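Local coordinates for uncharacterized oxidoreductase yvaA (Bacillus subtilis subsp. subtilis, PDB 3GDO), which catalyses the reversible NADPH-dependent reduction of scyllo-inosose to scyllo-inositol and cannot use NADH in place of NADPH, at residues I33-T38 and E58-D63; E80-C85 and E106-A111; R126-F131 and G300-Y305; N147-S152 and P237-H242; V196-M201 and F213-D218. One frame throughout, in Å; residues are numbered along the deposited sequence.

Contact 1. Residues I33-T38 and E58-D63; sequences ISKIMT and EEITND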
# COMPACT_ATOMS: atom_id res chain seq x y z
N ILE B 33 -5.53 -1.84 43.34
CA ILE B 33 -4.09 -1.92 43.14
C ILE B 33 -3.46 -2.06 44.51
O ILE B 33 -3.50 -1.13 45.29
CB ILE B 33 -3.51 -0.67 42.43
CG1 ILE B 33 -4.05 -0.56 40.99
CG2 ILE B 33 -2.01 -0.80 42.33
CD1 ILE B 33 -5.27 0.34 40.84
N SER B 34 -2.89 -3.23 44.81
CA SER B 34 -2.33 -3.50 46.15
C SER B 34 -0.83 -3.30 46.23
O SER B 34 -0.32 -2.69 47.17
CB SER B 34 -2.67 -4.92 46.63
OG SER B 34 -4.07 -5.05 46.79
N LYS B 35 -0.12 -3.86 45.25
CA LYS B 35 1.33 -3.78 45.26
C LYS B 35 1.89 -3.40 43.88
O LYS B 35 1.30 -3.72 42.83
CB LYS B 35 1.91 -5.10 45.71
CG LYS B 35 1.59 -5.46 47.18
CD LYS B 35 2.38 -6.66 47.63
CE LYS B 35 2.22 -6.84 49.15
NZ LYS B 35 2.83 -8.16 49.50
N ILE B 36 3.02 -2.70 43.90
CA ILE B 36 3.75 -2.34 42.67
C ILE B 36 5.23 -2.56 42.92
O ILE B 36 5.77 -2.04 43.89
CB ILE B 36 3.49 -0.89 42.25
CG1 ILE B 36 1.99 -0.60 42.18
CG2 ILE B 36 4.25 -0.54 40.93
CD1 ILE B 36 1.65 0.85 41.90
N MET B 37 5.85 -3.36 42.05
CA MET B 37 7.27 -3.65 42.10
C MET B 37 8.04 -2.57 41.32
O MET B 37 7.95 -2.52 40.09
CB MET B 37 7.56 -5.05 41.54
CG MET B 37 8.95 -5.57 41.87
SD MET B 37 9.53 -7.05 41.05
CE MET B 37 9.50 -6.60 39.34
N THR B 38 8.78 -1.70 42.03
CA THR B 38 9.45 -0.53 41.43
C THR B 38 10.36 0.16 42.46
O THR B 38 10.14 0.06 43.68
CB THR B 38 8.39 0.51 40.88
OG1 THR B 38 9.02 1.51 40.08
CG2 THR B 38 7.56 1.16 42.02
N GLU B 58 9.04 -11.77 44.75
CA GLU B 58 8.39 -12.62 45.78
C GLU B 58 7.38 -11.89 46.61
O GLU B 58 6.42 -12.50 47.08
CB GLU B 58 9.41 -13.23 46.74
CG GLU B 58 10.21 -14.35 46.16
CD GLU B 58 11.20 -13.88 45.10
OE1 GLU B 58 11.57 -12.67 45.10
OE2 GLU B 58 11.61 -14.71 44.27
N GLU B 59 7.62 -10.61 46.84
CA GLU B 59 6.68 -9.80 47.61
C GLU B 59 5.30 -9.72 46.91
O GLU B 59 4.31 -9.28 47.50
CB GLU B 59 7.28 -8.41 47.85
CG GLU B 59 8.62 -8.39 48.65
CD GLU B 59 9.07 -6.96 49.02
OE1 GLU B 59 8.30 -6.25 49.73
OE2 GLU B 59 10.18 -6.54 48.58
N ILE B 60 5.27 -10.12 45.65
CA ILE B 60 4.02 -10.25 44.90
C ILE B 60 3.67 -11.73 44.71
O ILE B 60 2.52 -12.13 44.93
CB ILE B 60 4.13 -9.57 43.50
CG1 ILE B 60 4.55 -8.10 43.63
CG2 ILE B 60 2.85 -9.77 42.67
CD1 ILE B 60 3.44 -7.10 43.68
N THR B 61 4.65 -12.54 44.30
CA THR B 61 4.36 -13.94 43.97
C THR B 61 4.00 -14.80 45.20
O THR B 61 3.24 -15.75 45.07
CB THR B 61 5.49 -14.62 43.18
OG1 THR B 61 6.68 -14.63 43.97
CG2 THR B 61 5.76 -13.87 41.88
N ASN B 62 4.55 -14.46 46.37
CA ASN B 62 4.25 -15.18 47.61
C ASN B 62 3.12 -14.59 48.38
O ASN B 62 2.71 -15.17 49.39
CB ASN B 62 5.46 -15.21 48.54
CG ASN B 62 6.62 -15.95 47.96
OD1 ASN B 62 6.49 -16.60 46.93
ND2 ASN B 62 7.77 -15.85 48.60
N ASP B 63 2.64 -13.43 47.96
CA ASP B 63 1.52 -12.83 48.67
C ASP B 63 0.22 -13.49 48.21
O ASP B 63 -0.24 -13.25 47.07
CB ASP B 63 1.49 -11.32 48.47
CG ASP B 63 0.28 -10.67 49.12
OD1 ASP B 63 -0.57 -11.42 49.63
OD2 ASP B 63 0.15 -9.43 49.14

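Contact 2. Residues E80-C85 and E106-A111; sequences EHTMAC and ETLKRA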
# COMPACT_ATOMS: atom_id res chain seq x y z
N GLU B 80 10.65 -14.65 32.32
CA GLU B 80 10.99 -15.12 33.66
C GLU B 80 9.91 -14.74 34.68
O GLU B 80 9.40 -15.57 35.42
CB GLU B 80 12.26 -14.40 34.05
CG GLU B 80 13.43 -15.23 34.45
CD GLU B 80 14.63 -14.32 34.67
OE1 GLU B 80 15.18 -13.81 33.65
OE2 GLU B 80 14.98 -14.07 35.84
N HIS B 81 9.58 -13.45 34.71
CA HIS B 81 8.58 -12.90 35.60
C HIS B 81 7.20 -13.54 35.40
O HIS B 81 6.55 -13.94 36.37
CB HIS B 81 8.50 -11.39 35.43
CG HIS B 81 9.63 -10.65 36.08
ND1 HIS B 81 9.62 -9.28 36.25
CD2 HIS B 81 10.79 -11.09 36.62
CE1 HIS B 81 10.74 -8.90 36.85
NE2 HIS B 81 11.46 -9.98 37.10
N THR B 82 6.78 -13.66 34.15
CA THR B 82 5.51 -14.27 33.82
C THR B 82 5.45 -15.73 34.31
O THR B 82 4.46 -16.14 34.92
CB THR B 82 5.21 -14.17 32.32
OG1 THR B 82 5.31 -12.79 31.91
CG2 THR B 82 3.79 -14.66 32.01
N MET B 83 6.51 -16.50 34.04
CA MET B 83 6.57 -17.88 34.46
C MET B 83 6.46 -17.97 35.98
O MET B 83 5.63 -18.73 36.49
CB MET B 83 7.84 -18.59 33.97
CG MET B 83 7.76 -20.14 34.15
SD MET B 83 6.29 -20.92 33.45
CE MET B 83 7.14 -21.86 32.18
N ALA B 84 7.26 -17.15 36.67
CA ALA B 84 7.24 -17.06 38.12
C ALA B 84 5.84 -16.77 38.64
O ALA B 84 5.41 -17.34 39.64
CB ALA B 84 8.20 -15.99 38.59
N CYS B 85 5.11 -15.89 37.95
CA CYS B 85 3.74 -15.59 38.40
C CYS B 85 2.82 -16.77 38.18
O CYS B 85 1.97 -17.09 39.03
CB CYS B 85 3.18 -14.39 37.68
SG CYS B 85 3.97 -12.86 38.16
N GLU B 106 4.21 -20.59 23.61
CA GLU B 106 3.49 -21.88 23.83
C GLU B 106 3.83 -22.45 25.21
O GLU B 106 2.94 -22.92 25.93
CB GLU B 106 3.80 -22.93 22.74
CG GLU B 106 3.29 -22.61 21.32
CD GLU B 106 1.80 -22.95 21.07
OE1 GLU B 106 1.04 -23.31 22.02
OE2 GLU B 106 1.38 -22.87 19.88
N THR B 107 5.11 -22.36 25.57
CA THR B 107 5.60 -22.78 26.88
C THR B 107 4.84 -22.10 28.00
O THR B 107 4.44 -22.78 28.96
CB THR B 107 7.10 -22.59 27.03
OG1 THR B 107 7.74 -23.32 25.99
CG2 THR B 107 7.63 -23.12 28.38
N LEU B 108 4.62 -20.79 27.88
CA LEU B 108 3.87 -20.08 28.92
C LEU B 108 2.44 -20.53 28.93
O LEU B 108 1.85 -20.69 30.00
CB LEU B 108 3.93 -18.54 28.79
CG LEU B 108 5.31 -17.89 28.82
CD1 LEU B 108 5.24 -16.35 28.48
CD2 LEU B 108 6.03 -18.13 30.14
N LYS B 109 1.88 -20.73 27.74
CA LYS B 109 0.49 -21.15 27.66
C LYS B 109 0.29 -22.52 28.33
O LYS B 109 -0.71 -22.75 29.00
CB LYS B 109 -0.01 -21.23 26.20
CG LYS B 109 -1.54 -21.33 26.11
CD LYS B 109 -1.99 -21.51 24.67
CE LYS B 109 -1.77 -22.94 24.18
NZ LYS B 109 -2.96 -23.75 24.62
N ARG B 110 1.22 -23.43 28.12
CA ARG B 110 1.05 -24.79 28.65
C ARG B 110 1.21 -24.77 30.17
O ARG B 110 0.41 -25.38 30.87
CB ARG B 110 1.98 -25.79 27.96
CG ARG B 110 1.30 -26.44 26.77
CD ARG B 110 2.20 -27.43 26.07
NE ARG B 110 3.08 -26.78 25.10
CZ ARG B 110 4.36 -26.47 25.30
NH1 ARG B 110 5.06 -25.89 24.33
NH2 ARG B 110 4.95 -26.75 26.47
N ALA B 111 2.17 -23.99 30.66
CA ALA B 111 2.35 -23.82 32.09
C ALA B 111 1.10 -23.22 32.77
O ALA B 111 0.71 -23.71 33.84
CB ALA B 111 3.60 -23.03 32.39

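Contact 3. Residues R126-F131 and G300-Y305; sequences RWDNDF and GSYLTY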
# COMPACT_ATOMS: atom_id res chain seq x y z
N ARG B 126 -7.45 -3.54 19.84
CA ARG B 126 -8.77 -4.01 19.43
C ARG B 126 -9.84 -3.06 19.96
O ARG B 126 -10.99 -3.16 19.55
CB ARG B 126 -9.08 -5.42 19.91
CG ARG B 126 -8.19 -6.52 19.35
CD ARG B 126 -8.64 -7.88 19.89
NE ARG B 126 -7.64 -8.90 19.63
CZ ARG B 126 -7.74 -10.17 20.00
NH1 ARG B 126 -8.82 -10.63 20.66
NH2 ARG B 126 -6.75 -11.00 19.73
N TRP B 127 -9.50 -2.18 20.90
CA TRP B 127 -10.48 -1.16 21.40
C TRP B 127 -10.11 0.29 21.01
O TRP B 127 -10.58 1.25 21.65
CB TRP B 127 -10.81 -1.36 22.91
CG TRP B 127 -11.44 -2.75 23.16
CD1 TRP B 127 -12.79 -3.08 23.16
CD2 TRP B 127 -10.73 -3.98 23.37
NE1 TRP B 127 -12.94 -4.43 23.35
CE2 TRP B 127 -11.70 -5.01 23.49
CE3 TRP B 127 -9.36 -4.32 23.44
CZ2 TRP B 127 -11.35 -6.34 23.69
CZ3 TRP B 127 -9.01 -5.64 23.65
CH2 TRP B 127 -10.01 -6.64 23.78
N ASP B 128 -9.27 0.44 19.97
CA ASP B 128 -9.03 1.74 19.32
C ASP B 128 -10.31 2.20 18.61
O ASP B 128 -11.07 1.37 18.08
CB ASP B 128 -7.90 1.62 18.27
CG ASP B 128 -6.52 1.79 18.86
OD1 ASP B 128 -6.37 1.80 20.10
OD2 ASP B 128 -5.54 1.94 18.08
N ASN B 129 -10.56 3.52 18.62
CA ASN B 129 -11.77 4.03 17.94
C ASN B 129 -11.96 3.53 16.51
O ASN B 129 -13.02 2.99 16.16
CB ASN B 129 -11.92 5.57 18.06
CG ASN B 129 -10.64 6.37 17.77
OD1 ASN B 129 -9.70 5.96 17.03
ND2 ASN B 129 -10.61 7.56 18.33
N ASP B 130 -10.93 3.69 15.67
CA ASP B 130 -11.03 3.33 14.26
C ASP B 130 -11.38 1.86 14.09
O ASP B 130 -12.30 1.51 13.32
CB ASP B 130 -9.75 3.72 13.48
CG ASP B 130 -8.45 3.42 14.24
OD1 ASP B 130 -8.42 2.49 15.08
OD2 ASP B 130 -7.41 4.12 13.98
N PHE B 131 -10.66 0.99 14.80
CA PHE B 131 -10.91 -0.43 14.72
C PHE B 131 -12.33 -0.79 15.19
O PHE B 131 -13.00 -1.62 14.58
CB PHE B 131 -9.85 -1.25 15.46
CG PHE B 131 -9.91 -2.72 15.16
CD1 PHE B 131 -9.57 -3.20 13.92
CD2 PHE B 131 -10.32 -3.62 16.12
CE1 PHE B 131 -9.64 -4.54 13.63
CE2 PHE B 131 -10.41 -4.97 15.85
CZ PHE B 131 -10.06 -5.44 14.61
N GLY B 300 -13.15 5.14 21.35
CA GLY B 300 -12.20 4.10 21.76
C GLY B 300 -12.45 3.76 23.23
O GLY B 300 -12.84 4.64 24.02
N SER B 301 -12.22 2.50 23.60
CA SER B 301 -12.63 1.99 24.94
C SER B 301 -11.65 0.98 25.53
O SER B 301 -11.97 -0.22 25.59
CB SER B 301 -14.02 1.35 24.79
OG SER B 301 -14.54 0.96 26.05
N TYR B 302 -10.46 1.44 25.92
CA TYR B 302 -9.45 0.52 26.46
C TYR B 302 -9.92 -0.12 27.79
O TYR B 302 -9.49 -1.21 28.14
CB TYR B 302 -8.09 1.22 26.70
CG TYR B 302 -7.26 1.58 25.45
CD1 TYR B 302 -7.54 1.03 24.19
CD2 TYR B 302 -6.17 2.44 25.55
CE1 TYR B 302 -6.77 1.35 23.07
CE2 TYR B 302 -5.37 2.78 24.42
CZ TYR B 302 -5.69 2.24 23.19
OH TYR B 302 -4.92 2.54 22.10
N LEU B 303 -10.78 0.59 28.52
CA LEU B 303 -11.40 0.05 29.76
C LEU B 303 -12.03 -1.30 29.52
O LEU B 303 -12.01 -2.17 30.41
CB LEU B 303 -12.47 1.00 30.30
CG LEU B 303 -11.98 2.34 30.87
CD1 LEU B 303 -13.19 3.19 31.36
CD2 LEU B 303 -10.95 2.10 32.01
N THR B 304 -12.57 -1.48 28.31
CA THR B 304 -13.29 -2.70 27.98
C THR B 304 -12.40 -3.93 28.20
O THR B 304 -12.88 -4.93 28.76
CB THR B 304 -13.92 -2.64 26.55
OG1 THR B 304 -14.79 -1.50 26.47
CG2 THR B 304 -14.71 -3.89 26.19
N TYR B 305 -11.12 -3.87 27.80
CA TYR B 305 -10.22 -4.99 28.06
C TYR B 305 -10.23 -5.33 29.58
O TYR B 305 -10.33 -6.50 29.96
CB TYR B 305 -8.79 -4.68 27.61
CG TYR B 305 -7.78 -5.75 27.99
CD1 TYR B 305 -7.47 -6.77 27.10
CD2 TYR B 305 -7.13 -5.72 29.20
CE1 TYR B 305 -6.56 -7.73 27.41
CE2 TYR B 305 -6.21 -6.70 29.53
CZ TYR B 305 -5.94 -7.70 28.63
OH TYR B 305 -5.03 -8.68 28.92

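Contact 4. Residues N147-S152 and P237-H242; sequences NTYQVS and PRYQIH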
# COMPACT_ATOMS: atom_id res chain seq x y z
N ASN B 147 -12.22 -7.85 0.13
CA ASN B 147 -11.25 -8.49 -0.76
C ASN B 147 -9.82 -7.95 -0.56
O ASN B 147 -8.85 -8.62 -0.90
CB ASN B 147 -11.71 -8.39 -2.23
CG ASN B 147 -11.79 -6.96 -2.73
OD1 ASN B 147 -10.76 -6.27 -2.88
ND2 ASN B 147 -12.99 -6.50 -3.01
N THR B 148 -9.72 -6.74 -0.03
CA THR B 148 -8.42 -6.10 0.17
C THR B 148 -8.47 -5.32 1.48
O THR B 148 -9.42 -4.52 1.73
CB THR B 148 -8.08 -5.11 -1.00
OG1 THR B 148 -8.13 -5.80 -2.24
CG2 THR B 148 -6.68 -4.56 -0.87
N TYR B 149 -7.42 -5.48 2.29
CA TYR B 149 -7.39 -4.90 3.65
C TYR B 149 -5.99 -4.38 3.88
O TYR B 149 -5.03 -5.17 4.08
CB TYR B 149 -7.78 -5.98 4.69
CG TYR B 149 -7.78 -5.49 6.14
CD1 TYR B 149 -8.88 -4.81 6.67
CD2 TYR B 149 -6.68 -5.73 6.98
CE1 TYR B 149 -8.88 -4.36 8.00
CE2 TYR B 149 -6.68 -5.31 8.31
CZ TYR B 149 -7.76 -4.62 8.82
OH TYR B 149 -7.72 -4.19 10.12
N GLN B 150 -5.83 -3.07 3.80
CA GLN B 150 -4.47 -2.47 3.74
C GLN B 150 -4.34 -1.50 4.87
O GLN B 150 -5.17 -0.58 5.00
CB GLN B 150 -4.24 -1.72 2.43
CG GLN B 150 -4.13 -2.63 1.23
CD GLN B 150 -3.99 -1.85 -0.10
OE1 GLN B 150 -4.36 -0.67 -0.19
NE2 GLN B 150 -3.47 -2.54 -1.13
N VAL B 151 -3.33 -1.72 5.70
CA VAL B 151 -3.18 -0.92 6.92
C VAL B 151 -1.77 -0.37 6.94
O VAL B 151 -0.80 -1.12 6.72
CB VAL B 151 -3.47 -1.76 8.23
CG1 VAL B 151 -3.48 -0.86 9.43
CG2 VAL B 151 -4.81 -2.48 8.09
N SER B 152 -1.64 0.93 7.16
CA SER B 152 -0.27 1.47 7.34
C SER B 152 -0.04 2.10 8.67
O SER B 152 -0.94 2.67 9.28
CB SER B 152 0.15 2.41 6.21
OG SER B 152 -0.43 3.67 6.34
N PRO B 237 -3.72 7.18 4.28
CA PRO B 237 -4.69 6.54 5.15
C PRO B 237 -4.09 5.38 6.00
O PRO B 237 -3.17 4.64 5.55
CB PRO B 237 -5.68 5.93 4.18
CG PRO B 237 -5.32 6.42 2.82
CD PRO B 237 -4.03 7.05 2.85
N ARG B 238 -4.56 5.30 7.25
CA ARG B 238 -4.26 4.17 8.16
C ARG B 238 -4.93 2.91 7.61
O ARG B 238 -4.28 1.87 7.46
CB ARG B 238 -4.72 4.47 9.58
CG ARG B 238 -4.46 3.28 10.55
CD ARG B 238 -4.54 3.71 12.02
NE ARG B 238 -4.45 2.57 12.97
CZ ARG B 238 -3.35 2.19 13.62
NH1 ARG B 238 -2.17 2.81 13.41
NH2 ARG B 238 -3.42 1.18 14.50
N TYR B 239 -6.22 3.02 7.28
CA TYR B 239 -7.00 1.91 6.70
C TYR B 239 -7.52 2.20 5.30
O TYR B 239 -8.10 3.25 5.04
CB TYR B 239 -8.23 1.53 7.57
CG TYR B 239 -7.84 1.13 8.98
CD1 TYR B 239 -7.47 -0.19 9.27
CD2 TYR B 239 -7.78 2.08 9.99
CE1 TYR B 239 -7.08 -0.56 10.55
CE2 TYR B 239 -7.37 1.71 11.27
CZ TYR B 239 -7.01 0.39 11.54
OH TYR B 239 -6.60 0.02 12.80
N GLN B 240 -7.37 1.22 4.44
CA GLN B 240 -8.06 1.18 3.17
C GLN B 240 -8.61 -0.21 3.03
O GLN B 240 -7.84 -1.22 2.87
CB GLN B 240 -7.11 1.51 1.99
CG GLN B 240 -6.43 2.88 2.09
CD GLN B 240 -5.31 3.09 1.06
OE1 GLN B 240 -5.55 3.21 -0.13
NE2 GLN B 240 -4.07 3.18 1.55
N ILE B 241 -9.94 -0.29 3.04
CA ILE B 241 -10.60 -1.58 3.02
C ILE B 241 -11.63 -1.67 1.90
O ILE B 241 -12.56 -0.85 1.87
CB ILE B 241 -11.31 -1.87 4.37
CG1 ILE B 241 -10.39 -1.62 5.56
CG2 ILE B 241 -11.85 -3.32 4.38
CD1 ILE B 241 -11.11 -1.69 6.93
N HIS B 242 -11.49 -2.66 1.03
CA HIS B 242 -12.36 -2.82 -0.15
C HIS B 242 -13.11 -4.13 -0.11
O HIS B 242 -12.49 -5.21 -0.00
CB HIS B 242 -11.55 -2.73 -1.46
CG HIS B 242 -10.61 -1.57 -1.49
ND1 HIS B 242 -11.04 -0.28 -1.31
CD2 HIS B 242 -9.26 -1.51 -1.68
CE1 HIS B 242 -9.99 0.54 -1.33
NE2 HIS B 242 -8.90 -0.18 -1.54
O HOH W 1 -6.23 0.16 -2.26
O HOH W 2 -1.47 4.61 11.39

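Contact 5. Residues V196-M201 and F213-D218; sequences VTANVM and FHLTLD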
# COMPACT_ATOMS: atom_id res chain seq x y z
N VAL B 196 2.57 -15.92 4.31
CA VAL B 196 3.04 -14.57 4.63
C VAL B 196 4.19 -14.29 3.68
O VAL B 196 5.08 -15.15 3.52
CB VAL B 196 3.56 -14.47 6.09
CG1 VAL B 196 4.18 -13.09 6.42
CG2 VAL B 196 2.46 -14.82 7.09
N THR B 197 4.17 -13.13 3.04
CA THR B 197 5.30 -12.69 2.20
C THR B 197 5.74 -11.33 2.77
O THR B 197 4.90 -10.44 3.01
CB THR B 197 4.89 -12.64 0.72
OG1 THR B 197 4.35 -13.91 0.31
CG2 THR B 197 6.11 -12.27 -0.21
N ALA B 198 7.03 -11.14 3.03
CA ALA B 198 7.39 -9.92 3.76
C ALA B 198 8.76 -9.39 3.40
O ALA B 198 9.66 -10.14 3.03
CB ALA B 198 7.29 -10.16 5.28
N ASN B 199 8.91 -8.07 3.58
CA ASN B 199 10.21 -7.43 3.58
C ASN B 199 10.33 -6.70 4.92
O ASN B 199 9.46 -5.89 5.30
CB ASN B 199 10.36 -6.49 2.37
CG ASN B 199 11.74 -5.84 2.29
OD1 ASN B 199 12.77 -6.49 2.57
ND2 ASN B 199 11.78 -4.55 1.92
N VAL B 200 11.39 -7.00 5.65
CA VAL B 200 11.56 -6.42 6.98
C VAL B 200 13.02 -5.91 6.99
O VAL B 200 13.95 -6.68 6.73
CB VAL B 200 11.22 -7.48 8.09
CG1 VAL B 200 11.44 -6.96 9.47
CG2 VAL B 200 9.75 -7.96 7.96
N MET B 201 13.19 -4.61 7.23
CA MET B 201 14.50 -3.98 7.09
C MET B 201 14.65 -2.75 7.96
O MET B 201 13.70 -2.28 8.63
CB MET B 201 14.83 -3.63 5.61
CG MET B 201 14.07 -2.39 4.97
SD MET B 201 14.49 -1.90 3.24
CE MET B 201 14.59 -3.39 2.39
N PHE B 213 8.69 -2.34 7.63
CA PHE B 213 8.13 -3.65 7.30
C PHE B 213 6.99 -3.48 6.31
O PHE B 213 6.20 -2.50 6.36
CB PHE B 213 7.65 -4.41 8.58
CG PHE B 213 6.53 -3.71 9.30
CD1 PHE B 213 5.20 -3.89 8.89
CD2 PHE B 213 6.79 -2.87 10.36
CE1 PHE B 213 4.17 -3.21 9.53
CE2 PHE B 213 5.78 -2.18 10.99
CZ PHE B 213 4.45 -2.38 10.59
N HIS B 214 6.91 -4.47 5.45
CA HIS B 214 5.81 -4.59 4.52
C HIS B 214 5.39 -6.08 4.48
O HIS B 214 6.14 -6.93 4.02
CB HIS B 214 6.27 -4.16 3.12
CG HIS B 214 5.13 -3.97 2.18
ND1 HIS B 214 4.49 -5.04 1.58
CD2 HIS B 214 4.44 -2.86 1.84
CE1 HIS B 214 3.48 -4.58 0.85
NE2 HIS B 214 3.42 -3.26 1.01
N LEU B 215 4.21 -6.40 4.99
CA LEU B 215 3.79 -7.80 5.02
C LEU B 215 2.55 -8.02 4.17
O LEU B 215 1.63 -7.20 4.19
CB LEU B 215 3.43 -8.21 6.47
CG LEU B 215 4.47 -8.73 7.46
CD1 LEU B 215 5.59 -7.70 7.69
CD2 LEU B 215 3.74 -9.03 8.77
N THR B 216 2.53 -9.13 3.45
CA THR B 216 1.32 -9.58 2.78
C THR B 216 0.84 -10.88 3.45
O THR B 216 1.59 -11.90 3.47
CB THR B 216 1.55 -9.84 1.26
OG1 THR B 216 1.99 -8.63 0.62
CG2 THR B 216 0.26 -10.36 0.59
N LEU B 217 -0.36 -10.84 4.00
CA LEU B 217 -1.03 -12.06 4.52
C LEU B 217 -2.04 -12.61 3.51
O LEU B 217 -3.02 -11.94 3.14
CB LEU B 217 -1.69 -11.83 5.88
CG LEU B 217 -0.80 -11.78 7.13
CD1 LEU B 217 0.30 -10.74 7.06
CD2 LEU B 217 -1.65 -11.52 8.40
N ASP B 218 -1.74 -13.83 3.06
CA ASP B 218 -2.43 -14.43 1.94
C ASP B 218 -3.65 -15.18 2.46
O ASP B 218 -3.51 -16.20 3.15
CB ASP B 218 -1.45 -15.36 1.17
CG ASP B 218 -2.12 -16.10 -0.03
OD1 ASP B 218 -3.27 -15.80 -0.42
OD2 ASP B 218 -1.44 -17.00 -0.59
O HOH W 3 4.58 -7.96 1.22

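Contact 1. Residues I33-T38 and E58-D63
Lys35 carries nearly all of this contact, its side chain leaving strand 31-37 toward helix 58-61 and the turn that follows it. Its CB lies only 3.2 Å from Ile60 CD1, closer than carbons usually pack, a tight approach that may owe something to the model. Beyond CG the chain runs extended (chi2 -171°, chi3 171°), and its ammonium ends between two oxygens. NZ donates to the main-chain Glu59 O at 2.7 Å, in the plane of that carbonyl, and makes a salt bridge to Asp63 OD2 at 3.0 Å, approached on the anti side and well out of the carboxylate plane. In the Rossmann domain, strand 31-37 is the second of the parallel sheet in chain order, and this lysine ties the strand to the short helix before strand 68-71. Asp63 OD1 accepts from the backbone N of Ala65, a second bond that is likely to steady the carboxylate facing the lysine. An alanine at Lys35 would probably leave Asp63 OD2 and the Glu59 carbonyl without their shared cationic partner. In Ile36 the side chain sets off away from the helix, and only its backbone N approaches Ile60 CD1, at 4.4 Å.

Contact 2. Residues E80-C85 and E106-A111
Met83 and Ala111 meet sulphur to methyl, Met83 SD lying 3.6 Å from Ala111 CB, and Met83 CE rests nearly as close to the same carbon. CG of Met83 stands anti to its backbone N (chi1 -168°), and the chain then bends at chi2 and chi3. CE also reaches Thr107, whose CG2 is 4.0 Å away, the side chains crossing at about a right angle. Leu108 splits its branches between neighbours: CD1 meets Thr82 CG2 at 4.2 Å, again crosswise, while CD2 lies 4.3 Å from Met83 CB. The Thr82 and Thr107 hydroxyls bond to the His78 and Glu103 carbonyls, so both offer methyls here. The axes of segments 80-85 and 106-111 run 10.2 Å apart at closest and 12° from parallel, as expected of successive helices on one side of a Rossmann sheet; both Thr82 and Leu108 touch Met94 of strand 91-95. With no hydrogen bond across it, the interface rests on methyl, methylene and thioether contacts, which fix no direction as a polar bond would.

Contact 3. Residues R126-F131 and G300-Y305
Two hydrogen bonds join Trp127 and Asp128 to Ser301 and Tyr302. Ser301 N donates to Trp127 O at 2.8 Å, and the phenol of Tyr302 donates to Asp128 OD1 at 2.6 Å. That oxygen uses its syn lone pair and lies at the tyrosine ring edge. A phenylalanine in place of Tyr302 would probably leave Asp128 OD1 without this donor and its carboxylate less firmly oriented. Trp127 CG stands anti to the carbonyl carbon (chi1 -61°), and the indole beyond it carries the apolar part. Tyr305 CB sits over one face and Arg126 CB covers the opposite face; Trp127 CZ3 meets the edge of the Tyr305 ring, 3.9 Å from CD1. Thr304 CG2 comes to 3.4 Å from Trp127 NE1. Gly300 CA lies 3.3 Å from Trp127 O, where a side chain would crowd Asn129 N. The Tyr305 hydroxyl bonds Ser120 OG of strand 119-122. The contact as a whole joins the turn into helix 129-139 to the segment leading into helix 303-315, in the two-domain Gfo/Idh/MocA architecture.

Contact 4. Residues N147-S152 and P237-H242
Strands 147-152 and 239-242 run antiparallel, their axes 4.9 Å apart at closest, with paired backbone bonds at Thr148 with His242 and Gln150 with Gln240. At one end His242 O accepts from Asn147 N (2.7 Å) and Thr148 N (3.2 Å), a classic beta bulge; at the other, Ser152 N and OG donate to the carbonyls of Arg238 and Pro237. Tyr149, Val151, Tyr239 and Ile241 share one face. Ile241 CD1 lies 3.6 Å from Tyr149 CE1, while Val151 CG2 touches Tyr239 CD1 at 3.7 Å and the Tyr149 hydroxyl meets the Tyr239 ring edge at CE1. Helices 129-139 and 174-190 cover this face in the mixed sheet of the C-terminal alpha/beta domain. Thr148, Gln150, Gln240 and His242 take the other face, where the second subunit packs. Gln150 CG stands anti to the carbonyl carbon (chi1 -70°); its amide plane and that of Gln240 lie 76° apart. Thr148 CB sits 3.8 Å from His242 CD2, and a water joins Gln150 OE1 to His242 NE2, ND1 being bonded to Ser247.

Contact 5. Residues V196-M201 and F213-D218
Thr197 and Thr216, and likewise Asn199 and His214, form hydrogen-bonded pairs of an antiparallel hairpin whose strand axes lie 4.6 Å apart. Each pair exchanges two backbone bonds, the shortest being Thr216 N to Thr197 O at 2.7 Å. On one face Leu215 CG stands 3.8 Å from Ala198 CB. Leu215 CD1 also meets Val200 CG2 at 4.2 Å, the two side chains crossing obliquely. Val200 CG2 is equally near Phe213 CB, whose ring turns away because CG stands between the backbone N and the carbonyl carbon (chi1 63°). On the other face a water bonds Thr197 O, His214 ND1 (2.9 Å) and Thr216 OG1 (2.7 Å), meeting the imidazole in its plane and tying both strands together. His214 meets His214 of the second subunit there, and Thr197 packs on Thr197 of the second subunit. The apolar face is covered by helix 323-342, through Ile332 and Ala336, and by helix 174-190, through Leu175 and Ile183, while strand 222-228 continues the sheet beside 212-219.

Contacts 1 and 2 both belong to the Rossmann domain, centres 17 Å apart, and touch where Met37 CE packs 3.6 Å from His81 CE1. Contacts 4 and 5 lie in the mixed sheet of the C-terminal domain, centres 15 Å apart, and both reach the second subunit. Contact 3 is the most central, about 10 Å from the chain's centre, and adjoins contact 4: Asp130 OD2 makes a long, weak ion pair with Arg238 NE, and Phe131 CE1 meets Tyr149 OH at 4.0 Å. The centres of contacts 1 and 4 are about 43 Å apart. Ile36 of contact 1 lies near a glycine-rich, Rossmann-type pattern (Gly12, Gly14, Gly17), consistent with a dinucleotide site on that side.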